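Local atomic coordinates of putative exported protein (Bacteroides fragilis NCTC 9343, PDB entry 3IEE), a protein that is of unknown function, an all-helical protein that is probably exported and held at the cell envelope as a lipoprotein. Residues A[165-170]-A[221-226]; A[154-159]-A[171-176]; A[50-55]-A[62-67]; A[44-49]-A[135-140]. One frame throughout, in Å; residues are numbered along the deposited sequence. Where two conformers were deposited one is given.

Interaction 1: A[165-170]-A[221-226]; sequences DNPLKA and NGHEGE
Leu168 and Pro167 pack against the imidazole of His223, and this apolar touching makes up most of the contact. CG of Leu168 stands anti to its carbonyl carbon (chi1 -56°), which sends the branch toward the ring. The isobutyl group lies over one face, with CD2 4.1 Å above the plane of His223 and displaced toward its rim. The other methyl works at the end of the group: CD1 of Leu168 is 3.7 Å from CD2 of His223 and equally far from CB of Glu226, whose side chain crosses it at about a right angle. The pyrrolidine of Pro167 comes in obliquely, its CG 3.5 Å from NE2 of His223.

Hydrogen bonds form within each partner and none spans the gap. His223 ND1 donates to the backbone O of Asn221 at 2.9 Å; the acceptor sits close to the ring plane, while the donor stands 43° out of the carbonyl plane. On the other side the backbone N of Leu168 donates to Asn166 OD1 at 2.9 Å, in the carbonyl plane and on a lone pair. That closes an Asx turn, inside a type I beta turn running from Asn166 to Lys169.

Leu168 and His223 occupy the N-cap positions of helices 169-189 and 224-247, whose starts this contact brings together. The chemistry implies a contact shaped by fit: the bond from ND1 restrains the rotation of the imidazole and presents its face to Leu168, while the Asx turn helps hold the backbone from which Leu168 reaches across.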
# COMPACT_ATOMS: atom_id res chain seq x y z
N ASP A 165 28.31 5.79 -3.94
CA ASP A 165 29.19 6.96 -4.02
C ASP A 165 28.46 8.28 -3.84
O ASP A 165 29.03 9.35 -4.10
CB ASP A 165 29.95 6.94 -5.35
CG ASP A 165 30.94 5.80 -5.42
OD1 ASP A 165 31.68 5.60 -4.40
OD2 ASP A 165 30.97 5.10 -6.48
N ASN A 166 27.22 8.22 -3.36
CA ASN A 166 26.37 9.40 -3.28
C ASN A 166 26.48 10.03 -1.87
O ASN A 166 26.10 9.42 -0.89
CB ASN A 166 24.90 9.03 -3.60
CG ASN A 166 24.02 10.24 -3.80
OD1 ASN A 166 24.06 11.20 -3.03
ND2 ASN A 166 23.17 10.19 -4.82
N PRO A 167 26.96 11.29 -1.79
CA PRO A 167 27.14 11.87 -0.45
C PRO A 167 25.82 12.03 0.33
O PRO A 167 25.87 12.19 1.54
CB PRO A 167 27.75 13.26 -0.73
CG PRO A 167 27.42 13.56 -2.13
CD PRO A 167 27.34 12.23 -2.86
N LEU A 168 24.69 11.98 -0.36
CA LEU A 168 23.36 12.05 0.29
C LEU A 168 22.63 10.72 0.38
O LEU A 168 21.40 10.70 0.59
CB LEU A 168 22.49 13.06 -0.43
CG LEU A 168 23.04 14.47 -0.56
CD1 LEU A 168 22.10 15.27 -1.39
CD2 LEU A 168 23.26 15.11 0.81
N LYS A 169 23.36 9.61 0.31
CA LYS A 169 22.76 8.28 0.41
C LYS A 169 21.84 8.14 1.62
O LYS A 169 20.72 7.70 1.47
CB LYS A 169 23.88 7.24 0.46
CG LYS A 169 23.46 5.82 0.84
CD LYS A 169 24.63 4.86 0.71
CE LYS A 169 25.53 4.85 1.90
NZ LYS A 169 26.96 4.69 1.41
N ALA A 170 22.31 8.50 2.82
CA ALA A 170 21.44 8.35 4.01
C ALA A 170 20.13 9.12 3.90
O ALA A 170 19.02 8.60 4.24
CB ALA A 170 22.18 8.75 5.33
N ASN A 221 27.62 19.20 3.58
CA ASN A 221 28.17 20.43 3.01
C ASN A 221 28.05 20.43 1.47
O ASN A 221 28.19 19.38 0.86
CB ASN A 221 29.64 20.52 3.46
CG ASN A 221 30.28 21.86 3.18
OD1 ASN A 221 29.82 22.89 3.66
ND2 ASN A 221 31.37 21.84 2.43
N GLY A 222 27.78 21.60 0.87
CA GLY A 222 27.71 21.73 -0.59
C GLY A 222 26.48 21.21 -1.29
O GLY A 222 26.50 20.98 -2.51
N HIS A 223 25.41 21.02 -0.53
CA HIS A 223 24.12 20.55 -1.03
C HIS A 223 23.00 21.35 -0.35
O HIS A 223 22.08 20.77 0.26
CB HIS A 223 23.96 19.07 -0.72
CG HIS A 223 24.99 18.20 -1.36
ND1 HIS A 223 26.27 18.04 -0.86
CD2 HIS A 223 24.93 17.43 -2.47
CE1 HIS A 223 26.93 17.19 -1.62
NE2 HIS A 223 26.15 16.83 -2.62
N GLU A 224 23.06 22.65 -0.56
CA GLU A 224 22.21 23.60 0.15
C GLU A 224 20.73 23.45 -0.20
O GLU A 224 19.87 23.47 0.69
CB GLU A 224 22.70 25.02 -0.14
CG GLU A 224 24.11 25.32 0.44
CD GLU A 224 25.31 24.86 -0.43
OE1 GLU A 224 25.15 24.37 -1.58
OE2 GLU A 224 26.45 25.00 0.06
N GLY A 225 20.45 23.28 -1.48
CA GLY A 225 19.08 23.02 -1.98
C GLY A 225 18.50 21.70 -1.48
O GLY A 225 17.35 21.64 -1.04
N GLU A 226 19.31 20.66 -1.55
CA GLU A 226 18.91 19.31 -1.15
C GLU A 226 18.64 19.28 0.36
O GLU A 226 17.68 18.66 0.81
CB GLU A 226 19.99 18.30 -1.53
CG GLU A 226 20.16 18.09 -3.03
CD GLU A 226 21.12 19.06 -3.72
OE1 GLU A 226 21.66 20.00 -3.10
OE2 GLU A 226 21.29 18.88 -4.95

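Interaction 2: A[154-159]-A[171-176]; sequences FTEQAE and QIMSVR. With EDO (1,2-ethanediol), chain B.
Glu159 meets Met173, a selenomethionine, and Arg176 where two helices of an antiparallel helical hairpin, 123-162 and 169-189, run side by side. Their local axes come within 11.2 Å and their directions differ by 156°. From its CB, Glu159 already touches the methyl CE of Met173 at 3.9 Å. Its CG, anti to the carbonyl carbon (chi1 -63°), lies 3.8 Å from O2 of an ethanediol, probably a crystallisation additive. The extended chain then slides past Met173 in the opposite direction and brings CD of Glu159 to 3.5 Å from NE of Arg176.

At the tip the two oxygens divide the work. OE1 lies 3.4 Å from CG of Met173 and accepts from a water that also donates to the backbone O of Met173, a bridge between the helices. OE2 forms the salt bridge with Arg176 and also accepts from the ethanediol O2. Helix 17-40 lies alongside, its Ile27 touching Arg176.

Glu159 OE2 and the ethanediol O2 both lie in the guanidinium plane, at its edge, on NE and NH2. The carboxylate is turned 87° from that plane: NE of Arg176 approaches OE2 of Glu159 from above the carboxylate, at 3.0 Å.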
# COMPACT_ATOMS: atom_id res chain seq x y z
N PHE A 154 15.42 -6.30 1.06
CA PHE A 154 16.19 -6.46 -0.17
C PHE A 154 16.32 -5.16 -0.93
O PHE A 154 17.40 -4.85 -1.46
CB PHE A 154 15.56 -7.56 -1.02
CG PHE A 154 15.48 -8.85 -0.27
CD1 PHE A 154 16.64 -9.36 0.35
CD2 PHE A 154 14.28 -9.45 -0.01
CE1 PHE A 154 16.61 -10.54 1.14
CE2 PHE A 154 14.24 -10.67 0.76
CZ PHE A 154 15.40 -11.17 1.35
N THR A 155 15.27 -4.35 -0.91
CA THR A 155 15.36 -3.02 -1.55
C THR A 155 16.34 -2.12 -0.77
O THR A 155 17.10 -1.34 -1.37
CB THR A 155 13.99 -2.33 -1.69
OG1 THR A 155 13.39 -2.20 -0.38
CG2 THR A 155 13.02 -3.15 -2.64
N GLU A 156 16.38 -2.28 0.55
CA GLU A 156 17.31 -1.50 1.35
C GLU A 156 18.78 -1.84 0.96
O GLU A 156 19.59 -0.98 0.73
CB GLU A 156 17.08 -1.79 2.81
CG GLU A 156 17.97 -0.98 3.71
CD GLU A 156 17.50 -1.14 5.14
OE1 GLU A 156 17.91 -2.14 5.75
OE2 GLU A 156 16.64 -0.32 5.59
N GLN A 157 19.07 -3.13 0.88
CA GLN A 157 20.38 -3.59 0.40
C GLN A 157 20.71 -3.09 -1.00
O GLN A 157 21.86 -2.70 -1.28
CB GLN A 157 20.46 -5.13 0.46
CG GLN A 157 20.53 -5.66 1.91
CD GLN A 157 21.56 -4.91 2.78
OE1 GLN A 157 22.74 -4.77 2.40
NE2 GLN A 157 21.12 -4.39 3.94
N ALA A 158 19.71 -3.08 -1.89
CA ALA A 158 19.88 -2.68 -3.29
C ALA A 158 20.20 -1.17 -3.36
O ALA A 158 21.11 -0.73 -4.13
CB ALA A 158 18.64 -3.03 -4.09
N GLU A 159 19.49 -0.39 -2.55
CA GLU A 159 19.80 1.06 -2.44
C GLU A 159 21.22 1.36 -2.03
O GLU A 159 21.86 2.28 -2.55
CB GLU A 159 18.79 1.79 -1.52
CG GLU A 159 17.38 1.79 -2.00
CD GLU A 159 16.37 2.25 -0.95
OE1 GLU A 159 16.79 2.57 0.16
OE2 GLU A 159 15.13 2.24 -1.26
N GLN A 171 20.22 10.35 3.42
CA GLN A 171 19.05 11.21 3.28
C GLN A 171 18.09 10.62 2.23
O GLN A 171 16.88 10.47 2.45
CB GLN A 171 19.46 12.66 2.93
CG GLN A 171 20.24 13.39 4.05
CD GLN A 171 21.67 12.96 4.24
OE1 GLN A 171 22.23 12.25 3.41
NE2 GLN A 171 22.31 13.44 5.34
N ILE A 172 18.64 10.25 1.07
CA ILE A 172 17.84 9.64 -0.01
C ILE A 172 17.10 8.37 0.50
O ILE A 172 15.88 8.19 0.28
CB ILE A 172 18.73 9.33 -1.25
CG1 ILE A 172 19.30 10.61 -1.86
CG2 ILE A 172 17.91 8.56 -2.32
CD1 ILE A 172 20.51 10.38 -2.81
N MSE A 173 17.83 7.50 1.19
CA MSE A 173 17.26 6.28 1.73
C MSE A 173 16.17 6.53 2.77
O MSE A 173 15.10 5.86 2.73
CB MSE A 173 18.38 5.36 2.22
CG MSE A 173 19.23 4.82 1.05
SE MSE A 173 20.64 3.62 1.67
CE MSE A 173 19.50 2.15 2.25
N SER A 174 16.37 7.55 3.62
CA SER A 174 15.37 7.94 4.60
C SER A 174 14.08 8.40 3.92
O SER A 174 13.01 8.04 4.37
CB SER A 174 15.84 9.07 5.53
OG SER A 174 16.00 10.28 4.81
N VAL A 175 14.18 9.21 2.87
CA VAL A 175 12.98 9.64 2.16
C VAL A 175 12.24 8.45 1.55
O VAL A 175 11.00 8.35 1.64
CB VAL A 175 13.32 10.66 1.02
CG1 VAL A 175 12.06 10.98 0.18
CG2 VAL A 175 13.97 11.96 1.60
N ARG A 176 12.98 7.54 0.91
CA ARG A 176 12.35 6.39 0.29
C ARG A 176 11.69 5.50 1.34
O ARG A 176 10.60 5.06 1.16
CB ARG A 176 13.35 5.61 -0.57
CG ARG A 176 13.96 6.43 -1.69
CD ARG A 176 15.12 5.71 -2.40
NE ARG A 176 14.68 4.48 -3.13
CZ ARG A 176 14.28 4.42 -4.41
NH1 ARG A 176 14.21 5.49 -5.14
NH2 ARG A 176 13.95 3.26 -4.97
C1 EDO B . 11.72 1.95 -2.13
O1 EDO B . 11.70 3.09 -2.98
C2 EDO B . 12.46 0.78 -2.78
O2 EDO B . 13.82 1.04 -3.16
O HOH W 1 15.43 3.19 2.21

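Interaction 3: A[50-55]-A[62-67]; sequences LDYMEQ and LSAIVP. With EDO (1,2-ethanediol), chain I; EDO (1,2-ethanediol), chain D.
Tyr52 turns its side chain toward Ala64 and Val66, so that the irregular connection after helix 43-56 of this helical bundle doubles back and packs on the helix it has just left. The segment 62-67 has no regular secondary structure, and Ala64 and Val66, two apart, both point inward.

The phenol of Tyr52 leaves the helix with CG anti to the backbone N (chi1 -179°), which lays the ring along the returning chain. Val66 crosses it at about a right angle and uses one branch: CG1 sits at the root of the side chain, 3.2 Å from CB of Tyr52, though this very close approach is doubtful because it rests on one of two conformers of Val66. Ala64 takes the next part of the ring, its CB 3.3 Å from CD1 of Tyr52 and almost as near CE1. Both methyl groups approach the ring obliquely. Phe111 of helix 87-119 touches both Tyr52 and Val66, joining this surface patch to the body of the bundle.

No hydrogen bond links the two segments. Instead, the extended backbone from Ala64 to Pro67 offers polar groups to two ethanediol molecules, probably from the crystallisation liquor. One takes hold of the chain at two points, its O2 donating to the backbone O of Ala64 while its O1 accepts from the backbone N of Val66. The other bonds through its O2 to the backbone O of Ile65, at 2.8 Å.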
# COMPACT_ATOMS: atom_id res chain seq x y z
N LEU A 50 -18.04 -2.55 -1.87
CA LEU A 50 -18.68 -3.03 -0.64
C LEU A 50 -19.83 -2.10 -0.19
O LEU A 50 -20.88 -2.56 0.28
CB LEU A 50 -17.65 -3.16 0.48
CG LEU A 50 -16.59 -4.27 0.32
CD1 LEU A 50 -15.49 -4.01 1.40
CD2 LEU A 50 -17.19 -5.69 0.46
N ASP A 51 -19.62 -0.80 -0.34
CA ASP A 51 -20.65 0.18 0.01
C ASP A 51 -21.91 -0.02 -0.86
O ASP A 51 -23.03 0.02 -0.34
CB ASP A 51 -20.13 1.59 -0.18
CG ASP A 51 -19.22 2.07 0.95
OD1 ASP A 51 -19.26 1.50 2.03
OD2 ASP A 51 -18.53 3.08 0.74
N TYR A 52 -21.71 -0.18 -2.16
CA TYR A 52 -22.80 -0.49 -3.10
C TYR A 52 -23.49 -1.79 -2.76
O TYR A 52 -24.72 -1.87 -2.73
CB TYR A 52 -22.30 -0.53 -4.55
CG TYR A 52 -23.43 -0.83 -5.57
CD1 TYR A 52 -24.41 0.12 -5.86
CD2 TYR A 52 -23.57 -2.09 -6.13
CE1 TYR A 52 -25.43 -0.17 -6.74
CE2 TYR A 52 -24.56 -2.38 -7.01
CZ TYR A 52 -25.53 -1.44 -7.30
OH TYR A 52 -26.52 -1.72 -8.22
N MSE A 53 -22.73 -2.85 -2.50
CA MSE A 53 -23.33 -4.09 -2.02
C MSE A 53 -24.25 -3.86 -0.83
O MSE A 53 -25.41 -4.31 -0.85
CB MSE A 53 -22.26 -5.17 -1.72
CG MSE A 53 -21.59 -5.69 -2.95
SE MSE A 53 -20.09 -6.83 -2.60
CE MSE A 53 -21.03 -8.43 -2.03
N GLU A 54 -23.76 -3.15 0.19
CA GLU A 54 -24.56 -2.87 1.39
C GLU A 54 -25.83 -2.09 1.03
O GLU A 54 -26.94 -2.43 1.46
CB GLU A 54 -23.80 -2.01 2.41
CG GLU A 54 -22.61 -2.66 3.08
CD GLU A 54 -21.72 -1.64 3.88
OE1 GLU A 54 -21.71 -0.41 3.57
OE2 GLU A 54 -21.02 -2.10 4.82
N GLN A 55 -25.65 -1.03 0.26
CA GLN A 55 -26.78 -0.16 -0.09
C GLN A 55 -27.82 -0.87 -0.94
O GLN A 55 -29.02 -0.70 -0.69
CB GLN A 55 -26.28 1.09 -0.81
CG GLN A 55 -27.36 2.12 -1.02
CD GLN A 55 -28.17 2.40 0.24
OE1 GLN A 55 -29.42 2.27 0.24
NE2 GLN A 55 -27.46 2.78 1.33
N LEU A 62 -30.18 3.46 -7.48
CA LEU A 62 -30.24 3.51 -8.95
C LEU A 62 -29.15 4.36 -9.62
O LEU A 62 -28.77 4.11 -10.78
CB LEU A 62 -31.64 3.94 -9.42
CG LEU A 62 -31.99 3.65 -10.87
CD1 LEU A 62 -31.82 2.14 -11.17
CD2 LEU A 62 -33.40 4.14 -11.19
N SER A 63 -28.66 5.38 -8.93
CA SER A 63 -27.66 6.27 -9.52
C SER A 63 -26.24 5.69 -9.56
O SER A 63 -25.39 6.21 -10.26
CB SER A 63 -27.64 7.59 -8.73
OG SER A 63 -26.98 7.45 -7.51
N ALA A 64 -25.98 4.64 -8.76
CA ALA A 64 -24.61 4.09 -8.59
C ALA A 64 -24.07 3.46 -9.84
O ALA A 64 -24.79 2.72 -10.52
CB ALA A 64 -24.62 3.03 -7.48
N ILE A 65 -22.78 3.73 -10.10
CA ILE A 65 -21.99 2.96 -11.04
C ILE A 65 -20.75 2.51 -10.27
O ILE A 65 -19.95 3.32 -9.85
CB ILE A 65 -21.59 3.78 -12.30
CG1 ILE A 65 -22.84 4.33 -13.03
CG2 ILE A 65 -20.69 2.92 -13.28
CD1 ILE A 65 -22.51 5.14 -14.31
N VAL A 66 -20.64 1.23 -9.97
CA VAL A 66 -19.46 0.78 -9.20
C VAL A 66 -18.28 0.68 -10.15
O VAL A 66 -18.46 0.32 -11.33
CB VAL A 66 -19.64 -0.56 -8.47
CG1 VAL A 66 -20.51 -0.37 -7.25
CG2 VAL A 66 -20.21 -1.61 -9.43
N PRO A 67 -17.08 1.02 -9.65
CA PRO A 67 -15.86 0.94 -10.48
C PRO A 67 -15.63 -0.50 -10.95
O PRO A 67 -15.73 -1.44 -10.17
CB PRO A 67 -14.74 1.43 -9.55
CG PRO A 67 -15.28 1.45 -8.20
CD PRO A 67 -16.78 1.50 -8.28
C1 EDO I . -22.80 -0.55 -12.14
O1 EDO I . -22.75 -0.45 -10.72
C2 EDO I . -24.27 -0.64 -12.55
O2 EDO I . -25.04 0.20 -11.68
C1 EDO D . -15.30 4.46 -11.56
O1 EDO D . -15.16 4.83 -10.18
C2 EDO D . -16.79 4.28 -11.91
O2 EDO D . -17.65 4.55 -10.79

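Interaction 4: A[44-49]-A[135-140]; sequences KDVNAV and QLSTQM. With EDO (1,2-ethanediol), chain C.
Val46 reaches from one helix toward Ser137 and Met140, a selenomethionine, on another, and each of its methyls finds a different partner. The closer part belongs to CG1, 3.4 Å from OG of Ser137. It gets there because CG1 stands anti to the backbone N (chi1 176°); the hydroxyl of Ser137 adopts the same placement (chi1 176°), and CG1 of Val46 comes against the side of the CB-OG bond of Ser137. CG2 makes a looser touch, 4.2 Å from the methyl CE of Met140.

Beside this pair the separation is spanned by an ethanediol, probably from the crystallisation liquor. Its O1 donates to OD1 of Asn47 at 3.0 Å and its O2 to the backbone O of Ser137 at 2.8 Å, while its C1 rests 3.7 Å from CG1 of Val46. As modelled, the small molecule links the helices through polar atoms, whereas the protein atoms themselves meet without a hydrogen bond across the gap.

Helices 43-56 and 123-162 are the two partners. Phe107 of helix 87-119 packs on Val46, and ND2 of Asn47 is hydrogen-bonded to the backbone O of Ala190. A salt bridge from Lys44 to Asp259 ties helix 43-56 to helix 255-268.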
# COMPACT_ATOMS: atom_id res chain seq x y z
N LYS A 44 -10.03 2.57 -2.34
CA LYS A 44 -11.30 3.30 -2.43
C LYS A 44 -12.34 2.64 -3.38
O LYS A 44 -13.56 2.71 -3.10
CB LYS A 44 -11.06 4.79 -2.76
CG LYS A 44 -10.78 5.61 -1.46
CD LYS A 44 -10.36 7.07 -1.77
CE LYS A 44 -11.48 8.05 -1.70
NZ LYS A 44 -10.91 9.42 -1.93
N ASP A 45 -11.88 2.00 -4.46
CA ASP A 45 -12.74 1.25 -5.38
C ASP A 45 -13.31 0.03 -4.68
O ASP A 45 -14.51 -0.27 -4.79
CB ASP A 45 -12.03 0.83 -6.65
CG ASP A 45 -11.73 2.01 -7.60
OD1 ASP A 45 -12.06 3.15 -7.24
OD2 ASP A 45 -11.16 1.78 -8.69
N VAL A 46 -12.46 -0.68 -3.93
CA VAL A 46 -12.95 -1.81 -3.18
C VAL A 46 -14.00 -1.39 -2.13
O VAL A 46 -15.05 -2.04 -2.01
CB VAL A 46 -11.79 -2.59 -2.52
CG1 VAL A 46 -12.31 -3.74 -1.62
CG2 VAL A 46 -10.81 -3.12 -3.62
N ASN A 47 -13.73 -0.30 -1.39
CA ASN A 47 -14.69 0.32 -0.46
C ASN A 47 -16.05 0.64 -1.14
O ASN A 47 -17.13 0.40 -0.56
CB ASN A 47 -14.14 1.64 0.09
CG ASN A 47 -12.99 1.45 1.09
OD1 ASN A 47 -12.70 0.34 1.51
ND2 ASN A 47 -12.33 2.56 1.47
N ALA A 48 -15.93 1.21 -2.35
CA ALA A 48 -17.08 1.55 -3.19
C ALA A 48 -17.91 0.32 -3.59
O ALA A 48 -19.17 0.40 -3.60
CB ALA A 48 -16.63 2.33 -4.45
N VAL A 49 -17.25 -0.79 -3.93
CA VAL A 49 -17.94 -2.02 -4.26
C VAL A 49 -18.71 -2.51 -3.02
O VAL A 49 -19.89 -2.83 -3.12
CB VAL A 49 -16.98 -3.10 -4.85
CG1 VAL A 49 -17.65 -4.44 -4.95
CG2 VAL A 49 -16.42 -2.65 -6.23
N GLN A 135 -14.27 -10.26 4.06
CA GLN A 135 -13.07 -11.06 4.35
C GLN A 135 -12.06 -11.11 3.19
O GLN A 135 -10.86 -11.05 3.43
CB GLN A 135 -13.46 -12.48 4.77
CG GLN A 135 -12.26 -13.35 5.22
CD GLN A 135 -11.53 -12.74 6.42
OE1 GLN A 135 -12.17 -12.27 7.36
NE2 GLN A 135 -10.20 -12.70 6.37
N LEU A 136 -12.54 -11.26 1.96
CA LEU A 136 -11.67 -11.23 0.77
C LEU A 136 -10.99 -9.88 0.63
O LEU A 136 -9.79 -9.82 0.26
CB LEU A 136 -12.46 -11.57 -0.52
CG LEU A 136 -12.86 -13.05 -0.66
CD1 LEU A 136 -13.82 -13.27 -1.78
CD2 LEU A 136 -11.58 -13.91 -0.88
N SER A 137 -11.70 -8.80 0.90
CA SER A 137 -11.09 -7.47 0.88
C SER A 137 -9.91 -7.35 1.85
O SER A 137 -8.83 -6.81 1.52
CB SER A 137 -12.12 -6.43 1.27
OG SER A 137 -11.49 -5.18 1.33
N THR A 138 -10.11 -7.84 3.06
CA THR A 138 -9.04 -7.85 4.05
C THR A 138 -7.82 -8.70 3.58
O THR A 138 -6.67 -8.26 3.70
CB THR A 138 -9.61 -8.30 5.44
OG1 THR A 138 -10.26 -7.16 6.04
CG2 THR A 138 -8.48 -8.86 6.36
N GLN A 139 -8.10 -9.87 3.00
CA GLN A 139 -7.09 -10.77 2.47
C GLN A 139 -6.30 -10.10 1.37
O GLN A 139 -5.08 -10.21 1.39
CB GLN A 139 -7.68 -12.05 1.93
CG GLN A 139 -8.14 -12.95 3.05
CD GLN A 139 -8.93 -14.14 2.54
OE1 GLN A 139 -9.81 -14.64 3.24
NE2 GLN A 139 -8.61 -14.61 1.35
N MSE A 140 -7.00 -9.46 0.41
CA MSE A 140 -6.32 -8.74 -0.73
C MSE A 140 -5.33 -7.75 -0.16
O MSE A 140 -4.16 -7.69 -0.56
CB MSE A 140 -7.36 -8.05 -1.65
CG MSE A 140 -8.20 -9.06 -2.44
SE MSE A 140 -9.75 -8.15 -3.19
CE MSE A 140 -8.84 -6.83 -4.17
C1 EDO C . -9.93 -2.13 0.68
O1 EDO C . -10.06 -1.10 1.69
C2 EDO C . -9.19 -3.34 1.25
O2 EDO C . -9.00 -4.36 0.24

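From the N terminus, helix 43-56 comes first and serves two contacts. Interaction 3 closes a short loop as the chain after this helix folds back on it; interaction 4 closes a much longer one, through helix 87-119 to helix 123-162, and encloses interaction 3. The two touch where Pro67 packs on Asp45 and Ala48. Farther along helix 123-162, interaction 2 pairs it with helix 169-189, joining the N-terminal helices to the C-terminal ones. Interaction 1 crosses interaction 2 along the chain, tying the start of helix 169-189 to that of helix 224-247; Asn166 touches Ile172 between them. Centres of interactions 1 and 3 lie about 50 Å apart, on opposite sides of the chain's centre.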